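Local coordinates for protein phospholyase (Arthrobacter aurescens, PDB 5G4I) that uses pyridoxal phosphate as a phospholyase, probably eliminating phosphate from phosphoethanolamine-like amines, although its fold is that of the class III transaminases, at residues N63-V74 / G280-P288; L167-R175 / A201-H210. All blocks are in the same frame, centred on the assembly; numbering follows the deposited sequence.

Contact 1 (N63-V74 / G280-P288); sequences NVPHVGHANPAV and GKPMGNGHP. With PLP (pyridoxal-5'-phosphate), chain C.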
loop_
_atom_site.group_PDB
_atom_site.type_symbol
_atom_site.label_atom_id
_atom_site.label_comp_id
_atom_site.label_asym_id
_atom_site.label_seq_id
_atom_site.Cartn_x
_atom_site.Cartn_y
_atom_site.Cartn_z
ATOM N N ASN A 63 -1.785 7.817 17.075
ATOM C CA ASN A 63 -2.376 8.745 16.143
ATOM C C ASN A 63 -3.227 8.130 15.013
ATOM O O ASN A 63 -4.055 8.840 14.392
ATOM C CB ASN A 63 -1.348 9.645 15.495
ATOM C CG ASN A 63 -0.334 8.908 14.647
ATOM O OD1 ASN A 63 -0.168 7.700 14.727
ATOM N ND2 ASN A 63 0.371 9.699 13.788
ATOM N N VAL A 64 -3.152 6.821 14.779
ATOM C CA VAL A 64 -3.975 6.183 13.800
ATOM C C VAL A 64 -5.491 6.295 14.144
ATOM O O VAL A 64 -6.322 6.641 13.262
ATOM C CB VAL A 64 -3.488 4.721 13.491
ATOM C CG1 VAL A 64 -4.525 3.957 12.698
ATOM C CG2 VAL A 64 -2.146 4.758 12.783
ATOM N N PRO A 65 -5.941 6.016 15.410
ATOM C CA PRO A 65 -7.327 6.230 15.792
ATOM C C PRO A 65 -7.594 7.704 16.111
ATOM O O PRO A 65 -7.895 8.134 17.219
ATOM C CB PRO A 65 -7.454 5.365 17.090
ATOM C CG PRO A 65 -6.143 5.370 17.640
ATOM C CD PRO A 65 -5.176 5.344 16.484
ATOM N N HIS A 66 -7.423 8.524 15.036
ATOM C CA HIS A 66 -7.570 9.991 15.091
ATOM C C HIS A 66 -8.844 10.466 15.817
ATOM O O HIS A 66 -8.769 11.442 16.616
ATOM C CB HIS A 66 -7.648 10.522 13.611
ATOM C CG HIS A 66 -7.501 12.016 13.460
ATOM N ND1 HIS A 66 -6.359 12.688 13.828
ATOM C CD2 HIS A 66 -8.353 12.939 12.940
ATOM C CE1 HIS A 66 -6.519 13.972 13.510
ATOM N NE2 HIS A 66 -7.710 14.142 13.004
ATOM N N VAL A 67 -9.994 9.813 15.581
ATOM C CA VAL A 67 -11.263 10.182 16.208
ATOM C C VAL A 67 -11.718 9.245 17.340
ATOM O O VAL A 67 -12.917 9.179 17.671
ATOM C CB VAL A 67 -12.377 10.473 15.171
ATOM C CG1 VAL A 67 -11.975 11.725 14.322
ATOM C CG2 VAL A 67 -12.661 9.326 14.203
ATOM N N GLY A 68 -10.768 8.483 17.825
ATOM C CA GLY A 68 -10.953 7.638 18.992
ATOM C C GLY A 68 -11.172 6.142 18.669
ATOM O O GLY A 68 -11.685 5.764 17.569
ATOM N N HIS A 69 -10.731 5.273 19.578
ATOM C CA HIS A 69 -10.976 3.844 19.428
ATOM C C HIS A 69 -12.477 3.481 19.344
ATOM O O HIS A 69 -13.302 4.026 20.114
ATOM C CB HIS A 69 -10.356 3.082 20.635
ATOM C CG HIS A 69 -8.890 3.274 20.752
ATOM N ND1 HIS A 69 -7.992 2.689 19.891
ATOM C CD2 HIS A 69 -8.139 4.020 21.619
ATOM C CE1 HIS A 69 -6.764 3.062 20.229
ATOM N NE2 HIS A 69 -6.831 3.868 21.283
ATOM N N ALA A 70 -12.800 2.583 18.387
ATOM C CA ALA A 70 -14.183 2.123 18.228
ATOM C C ALA A 70 -15.242 3.179 17.913
ATOM O O ALA A 70 -16.405 3.043 18.223
ATOM C CB ALA A 70 -14.621 1.224 19.460
ATOM N N ASN A 71 -14.776 4.279 17.271
ATOM C CA ASN A 71 -15.666 5.354 16.943
ATOM C C ASN A 71 -16.863 4.802 16.143
ATOM O O ASN A 71 -16.704 4.193 15.037
ATOM C CB ASN A 71 -14.936 6.460 16.115
ATOM C CG ASN A 71 -15.823 7.623 15.778
ATOM O OD1 ASN A 71 -16.838 7.462 15.018
ATOM N ND2 ASN A 71 -15.478 8.824 16.313
ATOM N N PRO A 72 -18.095 5.025 16.652
ATOM C CA PRO A 72 -19.226 4.379 15.983
ATOM C C PRO A 72 -19.701 5.003 14.710
ATOM O O PRO A 72 -20.295 4.285 13.852
ATOM C CB PRO A 72 -20.329 4.353 17.081
ATOM C CG PRO A 72 -19.968 5.497 17.995
ATOM C CD PRO A 72 -18.445 5.594 17.977
ATOM N N ALA A 73 -19.497 6.293 14.530
ATOM C CA ALA A 73 -19.816 6.895 13.230
ATOM C C ALA A 73 -18.947 6.357 12.107
ATOM O O ALA A 73 -19.426 6.129 10.939
ATOM C CB ALA A 73 -19.626 8.386 13.284
ATOM N N VAL A 74 -17.647 6.145 12.378
ATOM C CA VAL A 74 -16.802 5.534 11.356
ATOM C C VAL A 74 -17.183 4.073 11.052
ATOM O O VAL A 74 -17.312 3.661 9.915
ATOM C CB VAL A 74 -15.264 5.630 11.741
ATOM C CG1 VAL A 74 -14.397 4.964 10.685
ATOM C CG2 VAL A 74 -14.841 7.087 11.896
ATOM N N GLY A 280 -1.299 9.783 5.422
ATOM C CA GLY A 280 -1.618 8.374 5.749
ATOM C C GLY A 280 -2.118 8.370 7.200
ATOM O O GLY A 280 -2.994 9.157 7.592
ATOM N N LYS A 281 -1.498 7.520 8.040
ATOM C CA LYS A 281 -1.871 7.177 9.444
ATOM C C LYS A 281 -3.323 7.545 9.845
ATOM O O LYS A 281 -4.221 6.663 9.789
ATOM C CB LYS A 281 -0.738 7.524 10.391
ATOM C CG LYS A 281 0.445 6.534 10.342
ATOM C CD LYS A 281 1.543 6.826 11.412
ATOM C CE LYS A 281 2.767 5.809 11.439
ATOM N NZ LYS A 281 3.804 6.422 10.566
ATOM N N PRO A 282 -3.562 8.750 10.457
ATOM C CA PRO A 282 -4.949 9.048 10.890
ATOM C C PRO A 282 -6.079 8.984 9.900
ATOM O O PRO A 282 -7.275 9.017 10.320
ATOM C CB PRO A 282 -4.825 10.547 11.376
ATOM C CG PRO A 282 -3.711 11.061 10.497
ATOM C CD PRO A 282 -2.724 9.954 10.542
ATOM N N MET A 283 -5.796 9.129 8.596
ATOM C CA MET A 283 -6.862 9.573 7.687
ATOM C C MET A 283 -8.132 8.749 7.602
ATOM O O MET A 283 -9.237 9.269 7.336
ATOM C CB MET A 283 -6.365 9.972 6.318
ATOM C CG MET A 283 -6.157 9.016 5.379
ATOM S SD MET A 283 -5.241 9.639 3.840
ATOM C CE MET A 283 -6.320 10.386 2.842
ATOM N N GLY A 284 -8.044 7.417 7.891
ATOM C CA GLY A 284 -9.194 6.512 7.942
ATOM C C GLY A 284 -9.486 5.865 9.310
ATOM O O GLY A 284 -10.183 4.850 9.378
ATOM N N ASN A 285 -8.937 6.462 10.368
ATOM C CA ASN A 285 -9.111 5.954 11.757
ATOM C C ASN A 285 -8.489 4.581 12.025
ATOM O O ASN A 285 -8.818 3.953 13.037
ATOM C CB ASN A 285 -10.549 5.964 12.247
ATOM C CG ASN A 285 -10.643 6.287 13.763
ATOM O OD1 ASN A 285 -10.017 7.257 14.210
ATOM N ND2 ASN A 285 -11.450 5.542 14.522
ATOM N N GLY A 286 -7.707 4.093 11.076
ATOM C CA GLY A 286 -7.188 2.673 11.070
ATOM C C GLY A 286 -7.473 1.892 9.807
ATOM O O GLY A 286 -6.834 0.850 9.570
ATOM N N HIS A 287 -8.344 2.415 8.945
ATOM C CA HIS A 287 -8.564 1.837 7.580
ATOM C C HIS A 287 -7.307 2.113 6.742
ATOM O O HIS A 287 -6.710 3.241 6.840
ATOM C CB HIS A 287 -9.768 2.482 6.930
ATOM C CG HIS A 287 -10.329 1.674 5.783
ATOM N ND1 HIS A 287 -11.120 0.533 5.972
ATOM C CD2 HIS A 287 -10.158 1.762 4.437
ATOM C CE1 HIS A 287 -11.402 -0.011 4.808
ATOM N NE2 HIS A 287 -10.862 0.737 3.851
ATOM N N PRO A 288 -6.867 1.251 5.817
ATOM C CA PRO A 288 -5.610 1.547 5.052
ATOM C C PRO A 288 -5.868 2.563 3.916
ATOM O O PRO A 288 -6.501 2.194 2.936
ATOM C CB PRO A 288 -5.189 0.128 4.542
ATOM C CG PRO A 288 -6.006 -0.897 5.365
ATOM C CD PRO A 288 -7.305 -0.153 5.605
HETATM N N1 PLP C . 6.208 9.014 6.854
HETATM C C2 PLP C . 6.016 9.339 8.155
HETATM C C2A PLP C . 6.393 10.711 8.650
HETATM C C3 PLP C . 5.434 8.348 9.094
HETATM O O3 PLP C . 5.232 8.651 10.406
HETATM C C4 PLP C . 5.085 7.016 8.551
HETATM C C4A PLP C . 4.500 5.961 9.409
HETATM C C5 PLP C . 5.344 6.787 7.109
HETATM C C6 PLP C . 5.896 7.811 6.342
HETATM C C5A PLP C . 5.015 5.454 6.477
HETATM O O4P PLP C . 3.662 5.111 6.767
HETATM P P PLP C . 3.112 3.628 6.461
HETATM O O1P PLP C . 3.649 2.798 7.602
HETATM O O2P PLP C . 1.610 3.790 6.461
HETATM O O3P PLP C . 3.702 3.292 5.113
#

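Contact 2 (L167-R175 / A201-H210); sequences LGAHVRALR and AIASLQAAGH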
loop_
_atom_site.group_PDB
_atom_site.type_symbol
_atom_site.label_atom_id
_atom_site.label_comp_id
_atom_site.label_asym_id
_atom_site.label_seq_id
_atom_site.Cartn_x
_atom_site.Cartn_y
_atom_site.Cartn_z
ATOM N N LEU A 167 23.119 4.132 2.187
ATOM C CA LEU A 167 22.484 5.392 1.756
ATOM C C LEU A 167 22.799 5.615 0.299
ATOM O O LEU A 167 24.033 5.544 -0.166
ATOM C CB LEU A 167 22.970 6.588 2.591
ATOM C CG LEU A 167 22.154 7.911 2.443
ATOM C CD1 LEU A 167 20.760 7.715 3.041
ATOM C CD2 LEU A 167 22.886 9.107 3.054
ATOM N N GLY A 168 21.818 5.976 -0.530
ATOM C CA GLY A 168 22.020 6.156 -1.964
ATOM C C GLY A 168 22.982 7.264 -2.339
ATOM O O GLY A 168 23.025 8.307 -1.653
ATOM N N ALA A 169 23.709 7.028 -3.456
ATOM C CA ALA A 169 24.601 8.132 -3.884
ATOM C C ALA A 169 23.866 9.383 -4.312
ATOM O O ALA A 169 24.475 10.479 -4.310
ATOM C CB ALA A 169 25.413 7.635 -5.092
ATOM N N HIS A 170 22.579 9.265 -4.636
ATOM C CA HIS A 170 21.739 10.408 -5.046
ATOM C C HIS A 170 21.162 11.172 -3.821
ATOM O O HIS A 170 20.296 12.068 -4.042
ATOM C CB HIS A 170 20.605 9.952 -5.977
ATOM C CG HIS A 170 19.660 8.955 -5.319
ATOM N ND1 HIS A 170 20.051 7.641 -5.018
ATOM C CD2 HIS A 170 18.383 9.080 -4.922
ATOM C CE1 HIS A 170 19.024 7.035 -4.403
ATOM N NE2 HIS A 170 18.004 7.871 -4.368
ATOM N N VAL A 171 21.582 10.851 -2.613
ATOM C CA VAL A 171 20.933 11.406 -1.379
ATOM C C VAL A 171 21.984 12.284 -0.681
ATOM O O VAL A 171 23.152 11.846 -0.496
ATOM C CB VAL A 171 20.398 10.264 -0.457
ATOM C CG1 VAL A 171 19.649 10.846 0.751
ATOM C CG2 VAL A 171 19.577 9.310 -1.286
ATOM N N ARG A 172 21.532 13.428 -0.120
ATOM C CA ARG A 172 22.284 14.174 0.872
ATOM C C ARG A 172 21.448 14.383 2.112
ATOM O O ARG A 172 20.300 14.890 1.974
ATOM C CB ARG A 172 22.840 15.524 0.321
ATOM C CG ARG A 172 23.819 15.381 -0.866
ATOM C CD ARG A 172 25.162 14.709 -0.482
ATOM N NE ARG A 172 26.037 14.659 -1.673
ATOM C CZ ARG A 172 25.964 13.712 -2.584
ATOM N NH1 ARG A 172 25.078 12.725 -2.558
ATOM N NH2 ARG A 172 26.653 13.804 -3.767
ATOM N N ALA A 173 22.009 14.001 3.289
ATOM C CA ALA A 173 21.343 14.186 4.582
ATOM C C ALA A 173 21.727 15.499 5.245
ATOM O O ALA A 173 22.950 15.872 5.293
ATOM C CB ALA A 173 21.703 13.029 5.440
ATOM N N LEU A 174 20.754 16.285 5.715
ATOM C CA LEU A 174 20.938 17.625 6.325
ATOM C C LEU A 174 20.800 17.561 7.833
ATOM O O LEU A 174 19.889 16.919 8.374
ATOM C CB LEU A 174 19.899 18.629 5.747
ATOM C CG LEU A 174 19.933 18.891 4.221
ATOM C CD1 LEU A 174 18.733 19.615 3.745
ATOM C CD2 LEU A 174 21.221 19.563 3.812
ATOM N N ARG A 175 21.642 18.312 8.544
ATOM C CA ARG A 175 21.415 18.521 9.989
ATOM C C ARG A 175 20.461 19.689 10.131
ATOM O O ARG A 175 20.792 20.852 9.824
ATOM C CB ARG A 175 22.768 18.837 10.714
ATOM C CG ARG A 175 22.581 19.034 12.241
ATOM C CD ARG A 175 22.128 17.807 13.058
ATOM N NE ARG A 175 23.030 16.667 12.898
ATOM C CZ ARG A 175 23.770 16.085 13.825
ATOM N NH1 ARG A 175 23.737 16.474 15.109
ATOM N NH2 ARG A 175 24.564 15.088 13.463
ATOM N N ALA A 201 25.238 20.882 -0.169
ATOM C CA ALA A 201 24.580 19.622 -0.531
ATOM C C ALA A 201 24.069 19.680 -1.981
ATOM O O ALA A 201 24.205 18.705 -2.778
ATOM C CB ALA A 201 23.369 19.379 0.407
ATOM N N ILE A 202 23.425 20.786 -2.336
ATOM C CA ILE A 202 22.909 20.990 -3.693
ATOM C C ILE A 202 24.037 20.955 -4.764
ATOM O O ILE A 202 23.937 20.294 -5.795
ATOM C CB ILE A 202 22.029 22.298 -3.789
ATOM C CG1 ILE A 202 20.707 22.093 -3.028
ATOM C CG2 ILE A 202 21.792 22.714 -5.216
ATOM C CD1 ILE A 202 19.829 23.350 -3.006
ATOM N N ALA A 203 25.106 21.718 -4.445
ATOM C CA ALA A 203 26.254 21.777 -5.376
ATOM C C ALA A 203 26.832 20.371 -5.551
ATOM O O ALA A 203 27.285 20.037 -6.686
ATOM C CB ALA A 203 27.271 22.766 -4.886
ATOM N N SER A 204 26.916 19.569 -4.466
ATOM C CA SER A 204 27.513 18.216 -4.473
ATOM C C SER A 204 26.666 17.294 -5.359
ATOM O O SER A 204 27.163 16.506 -6.175
ATOM C CB SER A 204 27.619 17.699 -3.067
ATOM O OG SER A 204 28.127 16.354 -3.032
ATOM N N LEU A 205 25.314 17.330 -5.217
ATOM C CA LEU A 205 24.363 16.595 -6.055
ATOM C C LEU A 205 24.515 16.914 -7.531
ATOM O O LEU A 205 24.407 16.019 -8.401
ATOM C CB LEU A 205 22.888 16.762 -5.608
ATOM C CG LEU A 205 22.524 16.045 -4.298
ATOM C CD1 LEU A 205 21.172 16.528 -3.819
ATOM C CD2 LEU A 205 22.542 14.537 -4.513
ATOM N N GLN A 206 24.700 18.203 -7.818
ATOM C CA GLN A 206 24.849 18.668 -9.216
ATOM C C GLN A 206 26.185 18.145 -9.828
ATOM O O GLN A 206 26.182 17.657 -10.960
ATOM C CB GLN A 206 24.688 20.184 -9.305
ATOM C CG GLN A 206 23.269 20.649 -8.985
ATOM C CD GLN A 206 23.095 22.108 -8.729
ATOM O OE1 GLN A 206 24.052 22.810 -8.328
ATOM N NE2 GLN A 206 21.884 22.588 -8.897
ATOM N N ALA A 207 27.248 18.279 -9.063
ATOM C CA ALA A 207 28.620 17.829 -9.562
ATOM C C ALA A 207 28.574 16.353 -9.871
ATOM O O ALA A 207 29.234 15.902 -10.849
ATOM C CB ALA A 207 29.708 18.157 -8.575
ATOM N N ALA A 208 27.894 15.552 -9.036
ATOM C CA ALA A 208 27.803 14.096 -9.252
ATOM C C ALA A 208 26.820 13.660 -10.346
ATOM O O ALA A 208 26.701 12.453 -10.589
ATOM C CB ALA A 208 27.532 13.428 -7.922
ATOM N N GLY A 209 26.072 14.534 -10.967
ATOM C CA GLY A 209 25.168 14.251 -12.038
ATOM C C GLY A 209 23.762 13.807 -11.653
ATOM O O GLY A 209 22.946 13.531 -12.537
ATOM N N HIS A 210 23.415 13.953 -10.368
ATOM C CA HIS A 210 22.033 13.668 -9.956
ATOM C C HIS A 210 21.090 14.833 -10.077
ATOM O O HIS A 210 19.868 14.673 -10.248
ATOM C CB HIS A 210 22.015 13.186 -8.498
ATOM C CG HIS A 210 23.043 12.150 -8.159
ATOM N ND1 HIS A 210 23.038 10.860 -8.633
ATOM C CD2 HIS A 210 24.139 12.270 -7.399
ATOM C CE1 HIS A 210 24.097 10.228 -8.164
ATOM N NE2 HIS A 210 24.764 11.050 -7.392
#

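Contact 1 (N63-V74 / G280-P288)
Asn285 crosses to the turn formed by Pro65 to Gly68 and serves its backbone with both ends of one carboxamide. Asn285 OD1 accepts from Val67 N at 2.9 Å, with the donor tilted from the carbonyl plane. Asn285 ND2 gives a nearly straight bond (167°) to Gly68 O, 3.1 Å away and close to the amide plane. A chi1 of -145°, away from the staggered positions, swings the group into the loop, where Val67 CG2 lies 3.4 Å from Asn285 OD1. Asn71 works in the same manner within 63-74: its ND2 holds Val67 O, while its OD1 accepts from Val74 N as the N-cap of the following helix.

Val64 divides its branches between two neighbours. Val64 CG1 presses on Gly286 CA at 3.4 Å, tighter than ordinary carbon packing, and CG2 meets Lys281 CB at 3.9 Å, the two side chains crossing at about a right angle. His66 meets Pro282 at a slant, its ND1 3.6 Å from Pro282 CB.

The Lys281 chain runs extended past Asn63 and bends only at chi4 (93°) to bring NZ to PLP C4A at 1.4 Å. This covalent link is the internal aldimine expected of the family; a weak bond from NZ to the cofactor O3 accompanies it. Thr311 of the second subunit also holds the cofactor, placing the contact at the dimer interface. Polar amide bonds thus fix the loop fold at one end; at the other, Val64 packs on the base of the lysine and Asn63 lies beside its CD, which probably limits how the chain can move.

Contact 2 (L167-R175 / A201-H210)
The His210 ring lies flat on the backbone CA of His170, which sits 3.7 Å from the ring centroid and 3° off the normal, a CH-pi contact; the His170 ring itself leads away, with Val171 CG2 over its centre. The opposite face of the His210 ring has Ala208 O toward its rim. The guanidinium of Arg172 is held differently: Leu205 CD2 covers part of one face, 3.7 Å from Arg172 NH1, and three oxygens lie at the edge, with Ala208 CB near NH2. Ser204 OG is gripped side-on by Arg172 NE and NH2, each at 3.0 Å. Arg172 NH1 bonds Ala169 O at 2.9 Å and Val171 O at 3.0 Å, from above each carbonyl plane. All four bonds lie within a degree of the guanidinium plane, fixing its rotation.

A bend at chi2 (-67°) turns CD aside and brings NE and NH2 to Ser204 OG, with Arg172 CG against Leu205 CG. Leu174 CD2 packs on Ala201 CB at 4.0 Å. Replacing Arg172 by an alanine would probably leave Ser204 OG and the carbonyls of Ala169 and Val171 without these donors and take away the flat group on which Leu205 CD2 packs.

Strand 171-174 and helix 201-207 run nearly antiparallel (171°), as in a beta-alpha-beta crossover, the chain re-entering the sheet at 214-217. One cation therefore ties loop, strand and helix together where the apolar layer gives way to the partly exposed end of the contact.

In the fold
The two contacts lie on opposite sides of the chain's centre, their nearest atoms about 19 Å apart, and their chemistry differs with their place. Contact 1 is wholly buried beside the cofactor and the second subunit; contact 2 is partly exposed, far from the annotated sites and untouched by the other chain. Both attach to the same seven-stranded sheet, contact 1 through the loop between strands 276-279 and 290-294, contact 2 through the edge strand 171-174. In the core, neutral amides satisfy loop backbone where regular structure is scarce. At the periphery, regular helix-on-strand packing is closed by an arginine and a histidine ring laid over a backbone CA-H.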